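Local atomic coordinates of D-alanine--D-alanine ligase (Coxiella burnetii, PDB entry 3TQT), a protein that catalyses the ATP-dependent joining of two D-alanine molecules into D-alanyl-D-alanine, a cytoplasmic step in building the peptidoglycan of the bacterial cell wall. Residues E121-N131 against L347-H355; S243-H251 against A267-L275. One frame throughout, in Å; residues are numbered along the deposited sequence.

Contact 1 ties the loop that follows helix 115-122, in the N-terminal part of the ligase, to the long C-terminal helix 340-370, so residues more than 200 positions apart meet. Contact 2 lies between these two segments along the chain: strand 241-249 pairs with strand 268-270, which follows after a disordered run, 252-266, at one edge of the five-stranded antiparallel sheet of the ATP-grasp part. The two contacts share no helix or strand. Their centres are 30 Å apart on opposite sides of the chain's centre, and the nearest atoms stay about 12 Å from each other. Contact 1 thus joins distant parts of the chain, while contact 2 is local sheet building beside the predicted ATP site.

Contact 1: E121-N131 against L347-H355; sequences ELLNLPYVGAN and LIELAIDRH
Arg354 reaches from helix 347-355 to the loop 123-131 and lays NH2 over one face of the Tyr127 ring. Its CZ stands 4.5 Å from the ring centroid, a cation-pi contact with the guanidinium turned steeply, 77° between the planes. The same NH2 gives a hydrogen bond of 3.2 Å to Tyr127 O, which lies in the guanidinium plane. The chain runs extended through chi1 and chi2, then bends at chi3 (60°). NH1 has a long salt bridge, 3.7 Å, to Glu121 OE2, which also accepts a hydrogen bond from Tyr127 OH at 2.6 Å, linking ring and cation through one carboxylate. A water accepts from Arg354 NE and donates to both Tyr127 O and Gly129 O. The loop follows a Schellman motif at Asn124 that ends helix 115-122, and it runs alongside strand 101-104, the backbones of Pro126 and Val128 hydrogen-bonded to that of Val102. On the next helix residue, His355, the ring takes Pro126 CG over one face, 3.7 Å from its centroid, a CH-pi contact. Ala351 CB lies against Tyr127 O, 3.2 Å away, and Val128 sets CG1 against Leu347 CB at 3.9 Å. Phe103 touches both Val128 and Leu347. Asn124 OD1 accepts from Gln14 NE2 of the second subunit.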
# COMPACT_ATOMS: atom_id res chain seq x y z
N GLU A 121 -9.34 -0.34 -5.92
CA GLU A 121 -10.11 -0.22 -4.68
C GLU A 121 -11.05 0.98 -4.75
O GLU A 121 -12.20 0.90 -4.33
CB GLU A 121 -9.20 -0.06 -3.46
CG GLU A 121 -8.36 -1.27 -3.16
CD GLU A 121 -9.13 -2.39 -2.50
OE1 GLU A 121 -10.31 -2.17 -2.15
OE2 GLU A 121 -8.55 -3.48 -2.34
N LEU A 122 -10.56 2.09 -5.29
CA LEU A 122 -11.39 3.29 -5.38
C LEU A 122 -12.57 3.07 -6.32
O LEU A 122 -13.62 3.70 -6.17
CB LEU A 122 -10.56 4.47 -5.87
CG LEU A 122 -9.55 5.01 -4.88
CD1 LEU A 122 -8.61 5.97 -5.60
CD2 LEU A 122 -10.29 5.73 -3.76
N LEU A 123 -12.38 2.19 -7.30
CA LEU A 123 -13.45 1.85 -8.24
C LEU A 123 -14.33 0.73 -7.70
O LEU A 123 -15.30 0.34 -8.35
CB LEU A 123 -12.86 1.43 -9.59
CG LEU A 123 -12.14 2.51 -10.40
CD1 LEU A 123 -11.62 1.92 -11.67
CD2 LEU A 123 -13.08 3.64 -10.72
N ASN A 124 -13.99 0.23 -6.52
CA ASN A 124 -14.73 -0.87 -5.90
C ASN A 124 -14.82 -2.05 -6.84
O ASN A 124 -15.86 -2.69 -6.92
CB ASN A 124 -16.16 -0.44 -5.50
CG ASN A 124 -16.17 0.70 -4.49
OD1 ASN A 124 -16.92 1.67 -4.64
ND2 ASN A 124 -15.34 0.59 -3.46
N LEU A 125 -13.74 -2.34 -7.56
CA LEU A 125 -13.73 -3.47 -8.47
C LEU A 125 -13.03 -4.67 -7.86
O LEU A 125 -12.00 -4.52 -7.21
CB LEU A 125 -13.01 -3.12 -9.76
CG LEU A 125 -13.67 -2.07 -10.65
CD1 LEU A 125 -12.72 -1.68 -11.76
CD2 LEU A 125 -14.99 -2.61 -11.21
N PRO A 126 -13.58 -5.87 -8.07
CA PRO A 126 -12.80 -7.05 -7.66
C PRO A 126 -11.54 -7.11 -8.51
O PRO A 126 -11.58 -6.77 -9.69
CB PRO A 126 -13.73 -8.23 -8.00
CG PRO A 126 -15.11 -7.62 -8.13
CD PRO A 126 -14.89 -6.23 -8.65
N TYR A 127 -10.42 -7.51 -7.92
CA TYR A 127 -9.21 -7.67 -8.70
C TYR A 127 -8.34 -8.80 -8.17
O TYR A 127 -8.33 -9.11 -6.97
CB TYR A 127 -8.43 -6.36 -8.79
CG TYR A 127 -7.95 -5.83 -7.47
CD1 TYR A 127 -6.68 -6.16 -6.98
CD2 TYR A 127 -8.75 -4.98 -6.71
CE1 TYR A 127 -6.24 -5.67 -5.78
CE2 TYR A 127 -8.31 -4.49 -5.50
CZ TYR A 127 -7.06 -4.82 -5.05
OH TYR A 127 -6.64 -4.33 -3.84
N VAL A 128 -7.58 -9.40 -9.08
CA VAL A 128 -6.75 -10.53 -8.74
C VAL A 128 -5.51 -10.13 -7.95
O VAL A 128 -4.88 -9.09 -8.21
CB VAL A 128 -6.33 -11.28 -10.00
CG1 VAL A 128 -5.22 -12.30 -9.69
CG2 VAL A 128 -7.56 -11.93 -10.63
N GLY A 129 -5.16 -10.95 -6.96
CA GLY A 129 -3.87 -10.83 -6.30
C GLY A 129 -3.84 -9.93 -5.08
O GLY A 129 -4.87 -9.62 -4.49
N ALA A 130 -2.63 -9.51 -4.71
CA ALA A 130 -2.37 -8.82 -3.47
C ALA A 130 -3.10 -7.51 -3.44
O ALA A 130 -3.18 -6.84 -4.46
CB ALA A 130 -0.87 -8.58 -3.33
N ASN A 131 -3.64 -7.14 -2.28
CA ASN A 131 -4.29 -5.85 -2.11
C ASN A 131 -3.26 -4.72 -2.00
O ASN A 131 -2.08 -4.95 -2.22
CB ASN A 131 -5.27 -5.84 -0.93
CG ASN A 131 -4.58 -5.91 0.43
OD1 ASN A 131 -3.35 -5.98 0.52
ND2 ASN A 131 -5.38 -5.86 1.49
N LEU A 347 -7.92 -17.82 -9.55
CA LEU A 347 -7.53 -16.45 -9.21
C LEU A 347 -8.71 -15.49 -9.33
O LEU A 347 -8.90 -14.62 -8.49
CB LEU A 347 -6.36 -16.00 -10.09
CG LEU A 347 -5.04 -16.69 -9.76
CD1 LEU A 347 -4.05 -16.49 -10.89
CD2 LEU A 347 -4.49 -16.14 -8.44
N ILE A 348 -9.51 -15.65 -10.38
CA ILE A 348 -10.69 -14.81 -10.54
C ILE A 348 -11.71 -15.07 -9.43
O ILE A 348 -12.27 -14.14 -8.85
CB ILE A 348 -11.31 -14.98 -11.95
CG1 ILE A 348 -10.41 -14.32 -13.00
CG2 ILE A 348 -12.73 -14.41 -12.00
CD1 ILE A 348 -10.69 -14.78 -14.42
N GLU A 349 -11.96 -16.34 -9.12
CA GLU A 349 -12.89 -16.67 -8.05
C GLU A 349 -12.45 -16.10 -6.70
O GLU A 349 -13.26 -15.53 -5.97
CB GLU A 349 -13.10 -18.19 -7.96
CG GLU A 349 -13.98 -18.76 -9.07
CD GLU A 349 -13.63 -20.21 -9.43
OE1 GLU A 349 -12.87 -20.85 -8.68
OE2 GLU A 349 -14.11 -20.70 -10.47
N LEU A 350 -11.16 -16.25 -6.39
CA LEU A 350 -10.58 -15.71 -5.16
C LEU A 350 -10.73 -14.20 -5.10
O LEU A 350 -11.03 -13.65 -4.05
CB LEU A 350 -9.10 -16.06 -5.08
CG LEU A 350 -8.74 -17.52 -4.80
CD1 LEU A 350 -7.27 -17.76 -5.09
CD2 LEU A 350 -9.08 -17.88 -3.37
N ALA A 351 -10.49 -13.55 -6.23
CA ALA A 351 -10.63 -12.10 -6.33
C ALA A 351 -12.05 -11.66 -6.01
O ALA A 351 -12.27 -10.73 -5.23
CB ALA A 351 -10.22 -11.63 -7.76
N ILE A 352 -13.03 -12.33 -6.62
CA ILE A 352 -14.43 -11.98 -6.42
C ILE A 352 -14.85 -12.29 -4.99
O ILE A 352 -15.56 -11.51 -4.37
CB ILE A 352 -15.34 -12.69 -7.44
CG1 ILE A 352 -15.14 -12.04 -8.81
CG2 ILE A 352 -16.82 -12.56 -7.03
CD1 ILE A 352 -15.66 -12.87 -9.97
N ASP A 353 -14.39 -13.42 -4.46
CA ASP A 353 -14.73 -13.77 -3.08
C ASP A 353 -14.17 -12.75 -2.09
O ASP A 353 -14.86 -12.36 -1.14
CB ASP A 353 -14.17 -15.14 -2.72
CG ASP A 353 -14.95 -16.27 -3.36
OD1 ASP A 353 -16.11 -16.05 -3.75
OD2 ASP A 353 -14.39 -17.38 -3.47
N ARG A 354 -12.92 -12.34 -2.30
CA ARG A 354 -12.32 -11.33 -1.42
C ARG A 354 -13.12 -10.05 -1.47
O ARG A 354 -13.44 -9.46 -0.44
CB ARG A 354 -10.87 -11.03 -1.80
CG ARG A 354 -10.23 -10.00 -0.85
CD ARG A 354 -8.74 -9.83 -1.12
NE ARG A 354 -8.51 -9.37 -2.48
CZ ARG A 354 -8.30 -8.10 -2.81
NH1 ARG A 354 -8.26 -7.17 -1.86
NH2 ARG A 354 -8.11 -7.76 -4.08
N HIS A 355 -13.46 -9.63 -2.69
CA HIS A 355 -14.24 -8.41 -2.87
C HIS A 355 -15.58 -8.48 -2.14
O HIS A 355 -16.02 -7.50 -1.50
CB HIS A 355 -14.46 -8.17 -4.37
CG HIS A 355 -15.41 -7.06 -4.65
ND1 HIS A 355 -15.01 -5.74 -4.77
CD2 HIS A 355 -16.75 -7.06 -4.84
CE1 HIS A 355 -16.06 -4.98 -5.01
NE2 HIS A 355 -17.13 -5.76 -5.06
O HOH W 1 -10.79 -8.34 -5.04
O HOH W 2 -7.40 -10.25 -4.73
O HOH W 3 -6.98 -13.32 -6.76

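Contact 2: S243-H251 against A267-L275; sequences SLPGEIIPH and ATTTTSVDL
Strand 268-270 is an outermost strand of the five-stranded ATP-grasp sheet, and it runs antiparallel to strand 246-249, their N-to-C directions 171° apart. Glu247 and Thr270 form one hydrogen-bonded pair, with Glu247 N to Thr270 O at 2.8 Å; Ile249 and Thr268 form the next, with Ile249 N to Thr268 O at 2.7 Å. Between them Ile248 and Thr269 make a non-hydrogen-bonded pair, and Ile248 CG1 meets Thr269 CG2 at 3.6 Å. Ile248 CD1 reaches on to Ala267 CB at 3.7 Å. Past the strand ends, His251 lays one ring face over Ala267, whose CA stands over the ring centre. Its NE2 shares a nearly straight hydrogen bond of 2.8 Å with Thr268 OG1, which lies at the ring edge, in plane. At the other end Thr270 OG1, anti to its own nitrogen (chi1 -179°), accepts from Ser272 N in an ST turn. The chain then brings Val273 CG1 to Glu247 CB, 3.3 Å away, and Leu275 CD1 to Pro245 CB. The carboxylate of Glu247 goes elsewhere, to a salt bridge with Arg228, a predicted ATP-binding residue. The pairing is the outer antiparallel ladder of an ATP-grasp sheet, beside the predicted nucleotide site.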
# COMPACT_ATOMS: atom_id res chain seq x y z
N SER A 243 2.63 -24.69 -4.57
CA SER A 243 3.01 -25.57 -5.67
C SER A 243 4.21 -26.40 -5.28
O SER A 243 4.82 -26.18 -4.24
CB SER A 243 3.39 -24.73 -6.90
OG SER A 243 4.61 -24.04 -6.66
N LEU A 244 4.57 -27.36 -6.12
CA LEU A 244 5.87 -27.97 -6.02
C LEU A 244 6.90 -26.88 -6.28
O LEU A 244 6.68 -25.99 -7.12
CB LEU A 244 6.02 -29.10 -7.03
CG LEU A 244 5.08 -30.27 -6.74
CD1 LEU A 244 5.17 -31.34 -7.81
CD2 LEU A 244 5.37 -30.85 -5.36
N PRO A 245 8.02 -26.93 -5.57
CA PRO A 245 9.09 -25.94 -5.72
C PRO A 245 9.68 -26.00 -7.12
O PRO A 245 9.70 -27.07 -7.72
CB PRO A 245 10.15 -26.40 -4.71
CG PRO A 245 9.43 -27.34 -3.78
CD PRO A 245 8.38 -27.99 -4.61
N GLY A 246 10.14 -24.87 -7.63
CA GLY A 246 10.88 -24.84 -8.88
C GLY A 246 12.23 -24.23 -8.60
O GLY A 246 12.49 -23.76 -7.49
N GLU A 247 13.10 -24.23 -9.61
CA GLU A 247 14.41 -23.65 -9.45
C GLU A 247 14.74 -22.74 -10.61
O GLU A 247 14.33 -22.97 -11.75
CB GLU A 247 15.49 -24.72 -9.31
CG GLU A 247 16.92 -24.16 -9.32
CD GLU A 247 17.97 -25.22 -9.02
OE1 GLU A 247 17.71 -26.41 -9.30
OE2 GLU A 247 19.04 -24.86 -8.50
N ILE A 248 15.49 -21.68 -10.32
CA ILE A 248 15.97 -20.82 -11.36
C ILE A 248 17.47 -20.75 -11.20
O ILE A 248 17.98 -20.74 -10.08
CB ILE A 248 15.36 -19.40 -11.27
CG1 ILE A 248 15.69 -18.60 -12.53
CG2 ILE A 248 15.85 -18.68 -10.02
CD1 ILE A 248 15.12 -17.18 -12.53
N ILE A 249 18.17 -20.75 -12.32
CA ILE A 249 19.62 -20.64 -12.30
C ILE A 249 20.04 -19.45 -13.14
O ILE A 249 19.99 -19.50 -14.38
CB ILE A 249 20.32 -21.90 -12.83
CG1 ILE A 249 19.78 -23.15 -12.14
CG2 ILE A 249 21.85 -21.77 -12.65
CD1 ILE A 249 18.56 -23.73 -12.82
N PRO A 250 20.41 -18.36 -12.48
CA PRO A 250 20.94 -17.18 -13.16
C PRO A 250 22.09 -17.57 -14.07
O PRO A 250 22.90 -18.43 -13.71
CB PRO A 250 21.43 -16.29 -12.02
CG PRO A 250 21.35 -17.14 -10.76
CD PRO A 250 20.29 -18.15 -11.02
N HIS A 251 22.15 -16.96 -15.25
CA HIS A 251 23.24 -17.21 -16.19
C HIS A 251 24.43 -16.32 -15.85
O HIS A 251 24.26 -15.13 -15.56
CB HIS A 251 22.78 -16.96 -17.62
CG HIS A 251 21.81 -17.98 -18.13
ND1 HIS A 251 21.13 -17.83 -19.32
CD2 HIS A 251 21.42 -19.17 -17.62
CE1 HIS A 251 20.36 -18.89 -19.51
NE2 HIS A 251 20.52 -19.71 -18.49
N ALA A 267 18.38 -16.53 -17.54
CA ALA A 267 18.32 -17.60 -16.54
C ALA A 267 17.69 -18.89 -17.09
O ALA A 267 16.84 -18.86 -17.98
CB ALA A 267 17.57 -17.13 -15.31
N THR A 268 18.13 -20.02 -16.54
CA THR A 268 17.52 -21.31 -16.83
C THR A 268 16.54 -21.64 -15.70
O THR A 268 16.83 -21.41 -14.53
CB THR A 268 18.57 -22.42 -16.91
OG1 THR A 268 19.39 -22.21 -18.07
CG2 THR A 268 17.90 -23.79 -17.02
N THR A 269 15.36 -22.14 -16.06
CA THR A 269 14.36 -22.46 -15.04
C THR A 269 13.89 -23.89 -15.19
O THR A 269 13.94 -24.46 -16.28
CB THR A 269 13.12 -21.55 -15.14
OG1 THR A 269 12.52 -21.69 -16.43
CG2 THR A 269 13.49 -20.09 -14.89
N THR A 270 13.41 -24.48 -14.10
CA THR A 270 12.89 -25.83 -14.17
C THR A 270 11.95 -26.06 -13.01
O THR A 270 12.12 -25.49 -11.94
CB THR A 270 14.02 -26.88 -14.11
OG1 THR A 270 13.45 -28.19 -14.20
CG2 THR A 270 14.79 -26.77 -12.79
N THR A 271 10.94 -26.89 -13.24
CA THR A 271 9.99 -27.20 -12.20
C THR A 271 10.41 -28.51 -11.53
O THR A 271 9.79 -28.96 -10.57
CB THR A 271 8.58 -27.32 -12.79
OG1 THR A 271 8.61 -28.23 -13.90
CG2 THR A 271 8.12 -25.95 -13.28
N SER A 272 11.48 -29.11 -12.05
CA SER A 272 12.04 -30.32 -11.46
C SER A 272 13.34 -30.00 -10.74
O SER A 272 14.36 -29.74 -11.36
CB SER A 272 12.30 -31.39 -12.52
OG SER A 272 11.10 -32.07 -12.86
N VAL A 273 13.28 -30.00 -9.41
CA VAL A 273 14.47 -29.79 -8.61
C VAL A 273 14.55 -31.01 -7.72
O VAL A 273 13.51 -31.56 -7.35
CB VAL A 273 14.32 -28.52 -7.74
CG1 VAL A 273 13.68 -27.41 -8.56
CG2 VAL A 273 13.45 -28.81 -6.55
N ASP A 274 15.75 -31.48 -7.40
CA ASP A 274 15.84 -32.69 -6.58
C ASP A 274 16.14 -32.40 -5.10
O ASP A 274 17.21 -32.71 -4.59
CB ASP A 274 16.77 -33.75 -7.20
CG ASP A 274 18.24 -33.50 -6.89
OD1 ASP A 274 18.63 -32.32 -6.73
OD2 ASP A 274 19.00 -34.49 -6.82
N LEU A 275 15.14 -31.82 -4.44
CA LEU A 275 15.22 -31.49 -3.03
C LEU A 275 14.64 -32.63 -2.20
O LEU A 275 13.71 -33.31 -2.63
CB LEU A 275 14.41 -30.23 -2.75
CG LEU A 275 14.77 -28.93 -3.47
CD1 LEU A 275 13.65 -27.92 -3.30
CD2 LEU A 275 16.08 -28.38 -2.94
O HOH W 4 7.56 -26.66 -9.87